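Local coordinates for protein probable glutamine synthetase (Pseudomonas aeruginosa, PDB 4HPP) that belongs to the glutamine synthetase family, pairing an N-terminal beta domain with a catalytic domain that holds magnesium and a bound glutamic acid in this structure, at residues V13-A18 with T339-L344; Q80-A85 with R214-R219; S165-A170 with E207-V212; S260-H265 with L355-R360; D393-L398 with M419-L424. All coordinates share one frame; numbering follows the deposited sequence.

Interaction 1 of 5, residues V13-A18 with T339-L344; sequences VTTDLA and TTCPHL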
# COMPACT_ATOMS: atom_id res chain seq x y z
N VAL A 13 25.19 -21.85 22.35
CA VAL A 13 24.40 -22.95 21.83
C VAL A 13 24.95 -24.34 22.08
O VAL A 13 26.16 -24.55 22.27
CB VAL A 13 24.14 -22.78 20.34
CG1 VAL A 13 23.49 -21.45 20.08
CG2 VAL A 13 25.43 -22.88 19.53
N THR A 14 24.04 -25.32 22.06
CA THR A 14 24.42 -26.72 21.98
C THR A 14 23.47 -27.31 20.99
O THR A 14 22.35 -26.80 20.83
CB THR A 14 24.27 -27.43 23.31
OG1 THR A 14 24.75 -28.79 23.20
CG2 THR A 14 22.84 -27.32 23.81
N THR A 15 23.91 -28.35 20.29
CA THR A 15 23.05 -29.03 19.34
C THR A 15 22.73 -30.37 19.98
O THR A 15 23.64 -31.14 20.25
CB THR A 15 23.74 -29.16 17.98
OG1 THR A 15 23.98 -27.84 17.50
CG2 THR A 15 22.91 -29.96 16.96
N ASP A 16 21.45 -30.62 20.28
CA ASP A 16 21.13 -31.76 21.12
C ASP A 16 20.97 -32.98 20.28
O ASP A 16 21.22 -32.93 19.07
CB ASP A 16 19.92 -31.51 22.02
CG ASP A 16 18.66 -31.30 21.26
OD1 ASP A 16 17.73 -30.65 21.78
OD2 ASP A 16 18.62 -31.78 20.12
N LEU A 17 20.57 -34.07 20.94
CA LEU A 17 20.62 -35.40 20.33
C LEU A 17 19.49 -35.52 19.35
O LEU A 17 19.42 -36.45 18.47
CB LEU A 17 20.53 -36.49 21.40
CG LEU A 17 21.58 -36.39 22.49
CD1 LEU A 17 21.22 -37.43 23.52
CD2 LEU A 17 22.97 -36.59 21.94
N ALA A 18 18.62 -34.53 19.49
CA ALA A 18 17.45 -34.39 18.62
C ALA A 18 17.79 -33.56 17.34
O ALA A 18 16.94 -33.30 16.48
CB ALA A 18 16.28 -33.82 19.43
N THR A 339 18.18 -34.21 10.12
CA THR A 339 17.54 -34.40 11.42
C THR A 339 18.58 -34.89 12.42
O THR A 339 18.32 -34.97 13.62
CB THR A 339 16.36 -35.41 11.39
OG1 THR A 339 16.86 -36.70 11.02
CG2 THR A 339 15.33 -35.00 10.40
N THR A 340 19.78 -35.20 11.94
CA THR A 340 20.88 -35.56 12.88
C THR A 340 21.45 -34.43 13.71
O THR A 340 21.17 -33.28 13.47
CB THR A 340 22.10 -36.11 12.15
OG1 THR A 340 22.56 -35.12 11.21
CG2 THR A 340 21.72 -37.39 11.48
N CYS A 341 22.23 -34.81 14.72
CA CYS A 341 23.13 -33.90 15.41
C CYS A 341 24.56 -34.00 14.80
O CYS A 341 25.30 -34.93 15.08
CB CYS A 341 23.08 -34.16 16.93
SG CYS A 341 24.54 -33.52 17.80
N PRO A 342 24.96 -33.06 13.93
CA PRO A 342 26.29 -33.21 13.23
C PRO A 342 27.42 -33.90 14.03
O PRO A 342 28.09 -34.81 13.52
CB PRO A 342 26.66 -31.76 12.91
CG PRO A 342 25.34 -31.06 12.76
CD PRO A 342 24.25 -31.85 13.48
N HIS A 343 27.64 -33.49 15.28
CA HIS A 343 28.61 -34.11 16.21
C HIS A 343 28.36 -35.49 16.59
O HIS A 343 29.30 -36.26 16.68
CB HIS A 343 28.61 -33.34 17.48
CG HIS A 343 28.73 -31.87 17.25
ND1 HIS A 343 27.66 -31.08 17.17
CD2 HIS A 343 29.85 -31.07 17.06
CE1 HIS A 343 28.07 -29.80 16.94
NE2 HIS A 343 29.41 -29.81 16.88
N LEU A 344 27.09 -35.84 16.87
CA LEU A 344 26.77 -37.22 17.21
C LEU A 344 26.91 -38.12 15.98
O LEU A 344 27.52 -39.19 16.02
CB LEU A 344 25.39 -37.32 17.87
CG LEU A 344 24.90 -38.74 18.19
CD1 LEU A 344 25.80 -39.33 19.26
CD2 LEU A 344 23.44 -38.77 18.62
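The N-terminus of helix 342-358 meets the end of strand 9-15 here, with Cys341 as the N-cap residue facing Thr15, Asp16 and Leu17. The contact joins the N-terminal family region to the catalytic one. Cys341 CB lies 3.1 Å from Asp16 O. Its SG stands anti to the backbone N (chi1 160°) and accepts a capping hydrogen bond from Leu344 N at 3.6 Å. The same sulfur is 3.5 Å from Thr15 O. The methyl CG2 of Thr15 is 4.0 Å from Cys341 SG and 4.2 Å from Pro342 CD. The Thr15 and Pro342 side chains cross at about a right angle. Thr15 CB also sits at the edge of the His343 ring, near its plane. Leu17 CD2 touches Leu344 CD2 at 4.0 Å, methyl to methyl. The turn after the strand is held by Asp16. Its OD2 takes a weak bond from Ala18 N and a hydrogen bond from Ile20 N, while OD1 forms a salt bridge with Arg22. His343 NE2 bonds to Asp200 OD2. All the touching residues are buried. Helix 196-216 packs on Thr15 and Pro342 through Val203. Helix 108-121 covers Cys341 and Leu344, and helix 410-427 packs on Leu17 and Leu344 through Tyr416.

Interaction 2 of 5, residues Q80-A85 with R214-R219; sequences QGPDAA and RQMGLR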
# COMPACT_ATOMS: atom_id res chain seq x y z
N GLN A 80 26.09 -8.94 8.73
CA GLN A 80 25.04 -8.40 7.86
C GLN A 80 24.40 -9.42 7.00
O GLN A 80 25.11 -10.24 6.38
CB GLN A 80 25.62 -7.35 6.98
CG GLN A 80 25.40 -5.96 7.53
CD GLN A 80 26.26 -4.99 6.80
OE1 GLN A 80 27.48 -5.04 6.94
NE2 GLN A 80 25.65 -4.15 5.97
N GLY A 81 23.08 -9.38 6.93
CA GLY A 81 22.37 -10.27 6.02
C GLY A 81 21.47 -9.46 5.12
O GLY A 81 21.57 -8.24 5.09
N PRO A 82 20.55 -10.14 4.42
CA PRO A 82 19.68 -9.53 3.45
C PRO A 82 18.89 -8.31 3.96
O PRO A 82 18.61 -7.38 3.20
CB PRO A 82 18.73 -10.67 3.07
CG PRO A 82 19.30 -11.92 3.68
CD PRO A 82 20.60 -11.60 4.30
N ASP A 83 18.52 -8.36 5.22
CA ASP A 83 17.71 -7.31 5.86
C ASP A 83 18.69 -6.38 6.61
O ASP A 83 19.39 -6.81 7.55
CB ASP A 83 16.71 -7.98 6.83
CG ASP A 83 15.80 -6.98 7.53
OD1 ASP A 83 16.21 -5.77 7.62
OD2 ASP A 83 14.68 -7.39 7.99
N ALA A 84 18.79 -5.12 6.22
CA ALA A 84 19.85 -4.28 6.85
C ALA A 84 19.52 -3.89 8.30
O ALA A 84 20.42 -3.54 9.07
CB ALA A 84 20.17 -3.07 6.00
N ALA A 85 18.25 -4.08 8.67
CA ALA A 85 17.76 -3.75 10.00
C ALA A 85 17.87 -4.94 10.98
O ALA A 85 17.42 -4.83 12.13
CB ALA A 85 16.34 -3.22 9.92
N ARG A 214 15.09 -16.46 6.80
CA ARG A 214 14.23 -15.65 7.69
C ARG A 214 14.31 -14.19 7.25
O ARG A 214 13.27 -13.54 7.16
CB ARG A 214 14.62 -15.81 9.15
CG ARG A 214 13.67 -15.14 10.13
CD ARG A 214 14.28 -15.12 11.54
NE ARG A 214 15.45 -14.25 11.63
CZ ARG A 214 15.41 -12.94 11.84
NH1 ARG A 214 14.28 -12.27 11.96
NH2 ARG A 214 16.53 -12.26 11.90
N GLN A 215 15.52 -13.70 6.94
CA GLN A 215 15.70 -12.28 6.67
C GLN A 215 14.98 -11.82 5.41
O GLN A 215 14.69 -10.63 5.25
CB GLN A 215 17.16 -11.86 6.67
CG GLN A 215 17.77 -11.91 8.04
CD GLN A 215 19.09 -11.18 8.10
OE1 GLN A 215 19.37 -10.31 7.27
NE2 GLN A 215 19.92 -11.56 9.07
N MET A 216 14.60 -12.77 4.55
CA MET A 216 14.00 -12.43 3.24
C MET A 216 12.53 -12.80 3.23
O MET A 216 11.82 -12.52 2.26
CB MET A 216 14.76 -13.16 2.10
CG MET A 216 16.27 -12.83 2.05
SD MET A 216 17.19 -13.47 0.65
CE MET A 216 16.84 -12.26 -0.61
N GLY A 217 12.07 -13.42 4.33
CA GLY A 217 10.64 -13.69 4.47
C GLY A 217 10.44 -15.06 3.85
O GLY A 217 9.32 -15.46 3.63
N LEU A 218 11.52 -15.78 3.56
CA LEU A 218 11.44 -17.14 3.04
C LEU A 218 11.55 -18.14 4.15
O LEU A 218 11.79 -17.81 5.30
CB LEU A 218 12.51 -17.39 1.97
CG LEU A 218 12.47 -16.35 0.82
CD1 LEU A 218 13.70 -16.36 -0.07
CD2 LEU A 218 11.21 -16.37 -0.07
N ARG A 219 11.34 -19.39 3.79
CA ARG A 219 11.51 -20.49 4.71
C ARG A 219 12.39 -21.61 4.11
O ARG A 219 12.42 -21.85 2.86
CB ARG A 219 10.13 -21.06 4.98
CG ARG A 219 9.37 -20.35 6.07
CD ARG A 219 7.98 -20.95 6.18
NE ARG A 219 7.30 -20.70 4.93
CZ ARG A 219 6.77 -21.64 4.17
NH1 ARG A 219 6.82 -22.93 4.58
NH2 ARG A 219 6.19 -21.27 3.00
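A Schellman motif closes helix 196-216, and Gln215 and Met216 in its last turn pack on the loop 80-85 between strands 66-78 and 89-97. Gly217 adopts positive phi at the helix end, and its N bonds back to Arg214 O. Gln215 is the main side chain of the contact. Its CG is anti to the carbonyl carbon (chi1 -70°), and the chain beyond is extended, which carries OE1 to the backbone of the loop. OE1 accepts a hydrogen bond from Asp83 N at 3.0 Å, with an N-H...O angle of 164°. The donor lies in the amide carbonyl plane. Gln215 OE1 also comes within 3.1 Å of Gly81 C, beside the peptide that leads into Pro82. The proline ring packs across two helix residues at about right angles to each. Pro82 CB touches Met216 CG at 3.4 Å, and Pro82 CG touches Gln215 CB at 3.7 Å. Asp83 OD1 accepts from Ala85 N at 2.8 Å, an Asx turn that shapes the loop just beyond. Arg3 of a second subunit bonds to Gly81 O. At the other end of the amide, Gln215 NE2 bonds to Glu211 OE1. The chemistry is mixed: one nearly straight bond fixes the loop backbone, and the proline adds apolar contact. Bonds at both ends of the Gln215 amide probably restrain its rotation.

Interaction 3 of 5, residues S165-A170 with E207-V212; sequences SALAQA and EVTREV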
# COMPACT_ATOMS: atom_id res chain seq x y z
N SER A 165 27.33 -15.19 1.05
CA SER A 165 28.02 -14.12 1.78
C SER A 165 27.88 -14.33 3.26
O SER A 165 28.88 -14.29 4.03
CB SER A 165 27.52 -12.79 1.31
OG SER A 165 27.57 -11.87 2.34
N ALA A 166 26.65 -14.61 3.70
CA ALA A 166 26.42 -14.96 5.12
C ALA A 166 27.29 -16.16 5.61
O ALA A 166 27.93 -16.08 6.66
CB ALA A 166 24.96 -15.19 5.38
N LEU A 167 27.37 -17.23 4.82
CA LEU A 167 28.21 -18.35 5.17
C LEU A 167 29.69 -17.91 5.16
O LEU A 167 30.42 -18.21 6.13
CB LEU A 167 27.94 -19.58 4.30
CG LEU A 167 26.52 -20.21 4.31
CD1 LEU A 167 26.29 -21.07 3.08
CD2 LEU A 167 26.17 -21.02 5.57
N ALA A 168 30.14 -17.15 4.14
CA ALA A 168 31.54 -16.56 4.22
C ALA A 168 31.82 -15.79 5.50
O ALA A 168 32.82 -16.12 6.22
CB ALA A 168 31.94 -15.73 3.01
N GLN A 169 30.93 -14.83 5.81
CA GLN A 169 31.07 -14.11 7.07
C GLN A 169 31.07 -15.03 8.24
O GLN A 169 31.70 -14.76 9.21
CB GLN A 169 29.95 -13.11 7.32
CG GLN A 169 29.77 -11.97 6.33
CD GLN A 169 28.50 -11.25 6.60
OE1 GLN A 169 28.26 -10.84 7.75
NE2 GLN A 169 27.59 -11.22 5.58
N ALA A 170 30.37 -16.15 8.17
CA ALA A 170 30.27 -17.01 9.35
C ALA A 170 31.50 -17.90 9.43
O ALA A 170 31.60 -18.74 10.31
CB ALA A 170 29.03 -17.83 9.27
N GLU A 207 22.13 -23.25 10.48
CA GLU A 207 21.55 -22.21 11.25
C GLU A 207 21.56 -20.89 10.46
O GLU A 207 20.59 -20.09 10.55
CB GLU A 207 22.20 -22.17 12.63
CG GLU A 207 21.82 -23.40 13.45
CD GLU A 207 20.32 -23.47 13.64
OE1 GLU A 207 19.75 -24.53 13.44
OE2 GLU A 207 19.72 -22.44 14.01
N VAL A 208 22.60 -20.72 9.63
CA VAL A 208 22.75 -19.51 8.82
C VAL A 208 21.81 -19.55 7.63
O VAL A 208 21.16 -18.57 7.34
CB VAL A 208 24.21 -19.30 8.34
CG1 VAL A 208 24.29 -18.17 7.32
CG2 VAL A 208 25.12 -19.03 9.52
N THR A 209 21.73 -20.68 6.93
CA THR A 209 20.72 -20.82 5.83
C THR A 209 19.31 -20.45 6.32
O THR A 209 18.66 -19.54 5.73
CB THR A 209 20.70 -22.21 5.24
OG1 THR A 209 22.02 -22.49 4.81
CG2 THR A 209 19.78 -22.30 4.01
N ARG A 210 18.90 -21.07 7.42
CA ARG A 210 17.69 -20.64 8.13
C ARG A 210 17.63 -19.10 8.35
O ARG A 210 16.64 -18.47 7.97
CB ARG A 210 17.50 -21.43 9.45
CG ARG A 210 16.97 -22.83 9.22
CD ARG A 210 17.38 -23.81 10.28
NE ARG A 210 17.07 -25.18 9.90
CZ ARG A 210 17.42 -26.29 10.57
NH1 ARG A 210 18.06 -26.21 11.72
NH2 ARG A 210 17.05 -27.50 10.11
N GLU A 211 18.68 -18.50 8.94
CA GLU A 211 18.68 -17.02 9.19
C GLU A 211 18.60 -16.15 7.90
O GLU A 211 17.90 -15.16 7.84
CB GLU A 211 19.83 -16.62 10.07
CG GLU A 211 19.98 -15.13 10.33
CD GLU A 211 18.85 -14.58 11.14
OE1 GLU A 211 18.71 -13.33 11.24
OE2 GLU A 211 18.15 -15.38 11.72
N VAL A 212 19.25 -16.55 6.84
CA VAL A 212 19.18 -15.77 5.62
C VAL A 212 17.72 -15.87 5.13
O VAL A 212 17.06 -14.83 4.95
CB VAL A 212 20.24 -16.30 4.62
CG1 VAL A 212 20.14 -15.62 3.28
CG2 VAL A 212 21.65 -16.06 5.17
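Val208 faces helix 159-169 across a buried interface and can be followed from CB outward. Both helices belong to the catalytic domain of the glutamine synthetase family. Val208 CB lies 3.8 Å from Leu167 CD2. From there the two methyls part. CG1 is anti to the backbone N (chi1 171°) and meets Ala166 CB at 3.6 Å, with Leu167 CD2 also beside it. CG2 is anti to the carbonyl carbon and reaches Ala170 CB at 4.1 Å. One valine thus touches three residues of the segment 165-170. The Leu167 side chain crosses it obliquely, and only its CD2 branch makes the approach. One turn further along the second helix, Val212 CG2 touches Ala166 CB at 3.4 Å. Ala166 CB therefore lies against methyls from two successive turns. No hydrogen bond links the segments, so the contact is apolar helix packing. The short axes come within 9.7 Å, with 136° between their N-to-C directions. Away from the interface, Arg210 NH1 and Glu207 OE1 form a salt bridge at 2.9 Å within their own helix. Thr209 OG1 bonds back to Val205 O. Strand 66-78 touches Ala166 and Ala170 through Val78. Phe159 and Leu163 of helix 159-169 pack on Thr209 and Val212, while strand 219-221 touches Thr209 through Thr220.

Interaction 4 of 5, residues S260-H265 with L355-R360; sequences SELGEH and LGIERR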
# COMPACT_ATOMS: atom_id res chain seq x y z
N SER A 260 43.96 -47.45 0.57
CA SER A 260 44.95 -48.00 1.51
C SER A 260 44.46 -49.23 2.20
O SER A 260 43.26 -49.42 2.34
CB SER A 260 45.19 -47.01 2.61
OG SER A 260 46.42 -46.36 2.41
N GLU A 261 45.38 -50.06 2.67
CA GLU A 261 45.01 -51.10 3.63
C GLU A 261 44.29 -50.45 4.81
O GLU A 261 43.14 -50.81 5.10
CB GLU A 261 46.23 -51.87 4.13
CG GLU A 261 45.88 -52.91 5.18
CD GLU A 261 46.78 -54.13 5.12
OE1 GLU A 261 48.01 -53.93 5.04
OE2 GLU A 261 46.23 -55.26 5.14
N LEU A 262 44.95 -49.48 5.45
CA LEU A 262 44.25 -48.61 6.41
C LEU A 262 42.81 -48.25 5.92
O LEU A 262 41.80 -48.60 6.56
CB LEU A 262 45.07 -47.34 6.71
CG LEU A 262 44.37 -46.32 7.65
CD1 LEU A 262 44.18 -46.85 9.06
CD2 LEU A 262 45.12 -44.99 7.70
N GLY A 263 42.73 -47.58 4.78
CA GLY A 263 41.47 -47.28 4.16
C GLY A 263 40.48 -48.41 4.23
O GLY A 263 39.40 -48.25 4.79
N GLU A 264 40.84 -49.56 3.66
CA GLU A 264 39.92 -50.71 3.65
C GLU A 264 39.48 -51.14 5.05
O GLU A 264 38.34 -51.52 5.24
CB GLU A 264 40.54 -51.90 2.93
CG GLU A 264 41.62 -51.55 1.93
CD GLU A 264 42.01 -52.72 1.04
OE1 GLU A 264 42.58 -52.45 -0.06
OE2 GLU A 264 41.75 -53.89 1.42
N HIS A 265 40.37 -51.09 6.04
CA HIS A 265 39.95 -51.41 7.40
C HIS A 265 38.89 -50.42 7.86
O HIS A 265 37.77 -50.80 8.27
CB HIS A 265 41.13 -51.46 8.37
CG HIS A 265 42.15 -52.57 8.07
ND1 HIS A 265 41.79 -53.87 7.87
CD2 HIS A 265 43.56 -52.53 7.97
CE1 HIS A 265 42.90 -54.61 7.63
NE2 HIS A 265 43.98 -53.79 7.69
N LEU A 355 36.80 -48.85 15.02
CA LEU A 355 36.62 -50.28 15.27
C LEU A 355 37.02 -51.15 14.06
O LEU A 355 37.45 -52.30 14.21
CB LEU A 355 35.15 -50.56 15.59
CG LEU A 355 34.69 -50.14 16.98
CD1 LEU A 355 33.33 -50.73 17.23
CD2 LEU A 355 35.70 -50.64 18.00
N GLY A 356 36.87 -50.61 12.85
CA GLY A 356 37.27 -51.30 11.65
C GLY A 356 38.77 -51.44 11.68
O GLY A 356 39.29 -52.54 11.51
N ILE A 357 39.45 -50.33 11.93
CA ILE A 357 40.90 -50.27 11.92
C ILE A 357 41.54 -51.09 13.03
O ILE A 357 42.50 -51.81 12.78
CB ILE A 357 41.37 -48.81 12.00
CG1 ILE A 357 40.92 -48.06 10.73
CG2 ILE A 357 42.87 -48.73 12.29
CD1 ILE A 357 40.99 -46.55 10.84
N GLU A 358 41.01 -50.95 14.24
CA GLU A 358 41.47 -51.65 15.47
C GLU A 358 41.47 -53.19 15.40
O GLU A 358 42.34 -53.85 15.97
CB GLU A 358 40.65 -51.19 16.70
CG GLU A 358 40.87 -49.71 17.02
CD GLU A 358 40.16 -49.17 18.28
OE1 GLU A 358 39.12 -49.74 18.75
OE2 GLU A 358 40.69 -48.15 18.78
N ARG A 359 40.47 -53.75 14.72
CA ARG A 359 40.30 -55.20 14.55
C ARG A 359 40.69 -55.68 13.14
O ARG A 359 40.28 -56.75 12.71
CB ARG A 359 38.86 -55.58 14.88
CG ARG A 359 38.51 -55.04 16.24
CD ARG A 359 37.07 -55.20 16.67
NE ARG A 359 36.93 -54.50 17.96
CZ ARG A 359 35.94 -54.65 18.84
NH1 ARG A 359 34.89 -55.47 18.62
NH2 ARG A 359 36.01 -53.96 19.97
N ARG A 360 41.47 -54.85 12.45
CA ARG A 360 41.87 -55.05 11.06
C ARG A 360 40.85 -55.90 10.29
O ARG A 360 41.17 -56.95 9.78
CB ARG A 360 43.29 -55.63 10.98
CG ARG A 360 44.37 -54.69 11.52
CD ARG A 360 45.56 -55.45 12.14
NE ARG A 360 45.11 -56.41 13.14
CZ ARG A 360 45.22 -56.26 14.45
NH1 ARG A 360 45.82 -55.18 14.97
NH2 ARG A 360 44.73 -57.21 15.25
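The imidazole ring of His265 carries Arg360 CA over one face, a CH-pi contact. The carbon is 3.7 Å from the ring centroid, 26° off the normal, and displaced toward the rim. Arg360 C lies 3.3 Å from His265 ND1, and Arg360 CB approaches His265 CE1 at 3.5 Å. The guanidinium of Arg360 does not stack on the imidazole: the two planes are 82° apart. The chain bends at chi2 and chi3, and one guanidinium face meets Glu358 O of its own segment instead. The ring nitrogen ND1 bonds to Leu361 O, just after the segment, which fixes the ring against the chain leaving helix 342-358.

Nearer the backbone, the helices are close. His265 CB is 3.8 Å from Ile357 CA. His265 O faces Gly356 CA at 3.5 Å in a CA-H...O contact. Gly356 has no side chain, and a CB there would clash with that carbonyl oxygen. The apolar part is Leu262 against Ile357, CD1 to CD1 at 3.7 Å. Leu262 CG is anti to its backbone N (chi1 177°), and the two side chains cross obliquely. No hydrogen bond joins the two segments directly. This surface contact, within the catalytic region, joins the first turn of helix 261-281 to the C-terminal end of helix 342-358. Trp266 of helix 261-281 also packs on Ile357, Leu249 packs on Leu262, and helix 402-405 touches Leu355 and Arg359 through Ala403.

Interaction 5 of 5, residues D393-L398 with M419-L424; sequences DALDCL and MKRHEL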
# COMPACT_ATOMS: atom_id res chain seq x y z
N ASP A 393 13.37 -50.54 14.02
CA ASP A 393 14.40 -51.45 13.53
C ASP A 393 15.79 -50.86 13.69
O ASP A 393 16.72 -51.61 14.02
CB ASP A 393 14.11 -51.92 12.09
CG ASP A 393 12.66 -52.48 11.95
OD1 ASP A 393 12.00 -52.66 13.01
OD2 ASP A 393 12.19 -52.74 10.80
N ALA A 394 15.92 -49.53 13.52
CA ALA A 394 17.27 -48.95 13.56
C ALA A 394 17.72 -48.94 14.97
O ALA A 394 18.87 -49.24 15.21
CB ALA A 394 17.37 -47.58 12.93
N LEU A 395 16.82 -48.64 15.90
CA LEU A 395 17.17 -48.77 17.36
C LEU A 395 17.39 -50.21 17.88
O LEU A 395 18.27 -50.45 18.72
CB LEU A 395 16.16 -48.06 18.25
CG LEU A 395 15.90 -46.62 17.84
CD1 LEU A 395 14.72 -46.08 18.61
CD2 LEU A 395 17.13 -45.73 18.08
N ASP A 396 16.57 -51.16 17.42
CA ASP A 396 16.90 -52.57 17.62
C ASP A 396 18.37 -52.75 17.26
O ASP A 396 19.15 -53.14 18.12
CB ASP A 396 16.01 -53.53 16.80
CG ASP A 396 14.53 -53.36 17.11
OD1 ASP A 396 14.20 -52.83 18.19
OD2 ASP A 396 13.70 -53.73 16.26
N CYS A 397 18.76 -52.40 16.03
CA CYS A 397 20.13 -52.68 15.56
C CYS A 397 21.21 -52.11 16.44
O CYS A 397 22.24 -52.74 16.62
CB CYS A 397 20.38 -52.15 14.17
SG CYS A 397 19.35 -52.79 12.84
N LEU A 398 20.99 -50.90 16.93
CA LEU A 398 21.96 -50.20 17.78
C LEU A 398 22.13 -50.92 19.11
O LEU A 398 23.23 -50.96 19.70
CB LEU A 398 21.44 -48.81 18.10
CG LEU A 398 22.36 -47.61 18.37
CD1 LEU A 398 21.62 -46.69 19.32
CD2 LEU A 398 23.80 -47.86 18.80
N MET A 419 14.86 -41.43 24.59
CA MET A 419 14.25 -40.31 23.90
C MET A 419 13.67 -40.71 22.53
O MET A 419 12.69 -40.13 22.10
CB MET A 419 15.22 -39.15 23.75
CG MET A 419 14.59 -38.01 22.97
SD MET A 419 14.89 -38.06 21.20
CE MET A 419 16.62 -37.48 21.21
N LYS A 420 14.27 -41.68 21.85
CA LYS A 420 13.81 -42.00 20.50
C LYS A 420 12.59 -42.95 20.47
O LYS A 420 11.66 -42.77 19.67
CB LYS A 420 14.97 -42.58 19.67
CG LYS A 420 16.03 -41.60 19.18
CD LYS A 420 15.46 -40.66 18.12
CE LYS A 420 16.43 -39.51 17.87
NZ LYS A 420 15.77 -38.60 16.91
N ARG A 421 12.59 -43.94 21.36
CA ARG A 421 11.38 -44.75 21.61
C ARG A 421 10.18 -43.82 21.75
O ARG A 421 9.06 -44.06 21.16
CB ARG A 421 11.54 -45.53 22.94
CG ARG A 421 12.46 -46.74 22.88
CD ARG A 421 12.05 -47.68 21.72
NE ARG A 421 13.12 -48.64 21.44
CZ ARG A 421 13.20 -49.40 20.35
NH1 ARG A 421 12.26 -49.33 19.43
NH2 ARG A 421 14.22 -50.23 20.20
N HIS A 422 10.45 -42.77 22.55
CA HIS A 422 9.48 -41.79 22.89
C HIS A 422 9.10 -40.99 21.68
O HIS A 422 7.90 -40.70 21.44
CB HIS A 422 9.94 -40.94 24.04
CG HIS A 422 8.91 -39.93 24.48
ND1 HIS A 422 9.22 -38.84 25.21
CD2 HIS A 422 7.53 -39.86 24.22
CE1 HIS A 422 8.09 -38.12 25.42
NE2 HIS A 422 7.07 -38.76 24.81
N GLU A 423 10.10 -40.65 20.87
CA GLU A 423 9.80 -40.00 19.62
C GLU A 423 8.90 -40.93 18.80
O GLU A 423 7.87 -40.50 18.29
CB GLU A 423 11.08 -39.64 18.86
CG GLU A 423 10.76 -39.04 17.50
CD GLU A 423 11.98 -38.87 16.61
OE1 GLU A 423 11.80 -38.94 15.38
OE2 GLU A 423 13.09 -38.65 17.13
N LEU A 424 9.25 -42.21 18.68
CA LEU A 424 8.40 -43.08 17.86
C LEU A 424 7.05 -43.40 18.49
O LEU A 424 6.04 -43.46 17.79
CB LEU A 424 9.14 -44.30 17.27
CG LEU A 424 9.69 -45.48 18.04
CD1 LEU A 424 8.68 -46.63 18.08
CD2 LEU A 424 10.97 -45.93 17.36
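Leu395 and Lys420 are the nearest CA pair across the two segments, on near-antiparallel helices whose short axes lie 11.0 Å apart with 163° between their N-to-C directions. The pair belongs to the C-terminal helices of the catalytic region, helix 391-399 packing on helix 410-427. Leu395 is the central side chain. Its CD1 touches Lys420 CB at 3.7 Å, where the two side chains cross at about a right angle. The same methyl meets Leu424 CD2 at 4.0 Å, tip to tip. Lys420 packs with its base alone: its chain bends at chi2, and NZ pairs with Glu423 OE2 at 2.7 Å. NZ has a second partner in Pro283 O. Leu395 CB sits over one face of the Arg421 guanidinium, toward its rim, 3.5 Å from Arg421 NH2. Apolar contacts of Leu395 thus lie beside a salt bridge. On the first helix, Ala279 of helix 261-281 packs on Ala394, Leu395 and Leu398. Arg421 NH2 also bonds to Gln399 OE1, so this nitrogen has two acceptors. The other is Asp396 OD1, which closes a salt bridge with Arg421 NH2 at 3.3 Å, with an N-H...O angle of 155° and the NH2 on the anti side of the carboxylate oxygen.

Overall arrangement
Interaction 1 spans the longest loop, from the N-terminal strand 9-15 to helix 342-358, and interactions 2 and 3 are nested inside it. Those two touch, with centres 10 Å apart, and share helix 196-216; Pro82 packs on Val212 between them. Both also reach a third subunit. Interaction 4 uses the other end of helix 342-358, its centre about 27 Å from that of interaction 1. Interaction 5 follows along the chain and touches interaction 1 through Met419 CE, near Leu17. Interactions 2 and 4 lie on opposite sides of the chain centre, about 47 Å apart. The contacts thus run from a subunit interface, through the junction of the N-terminal and catalytic regions, to the surface at interaction 4.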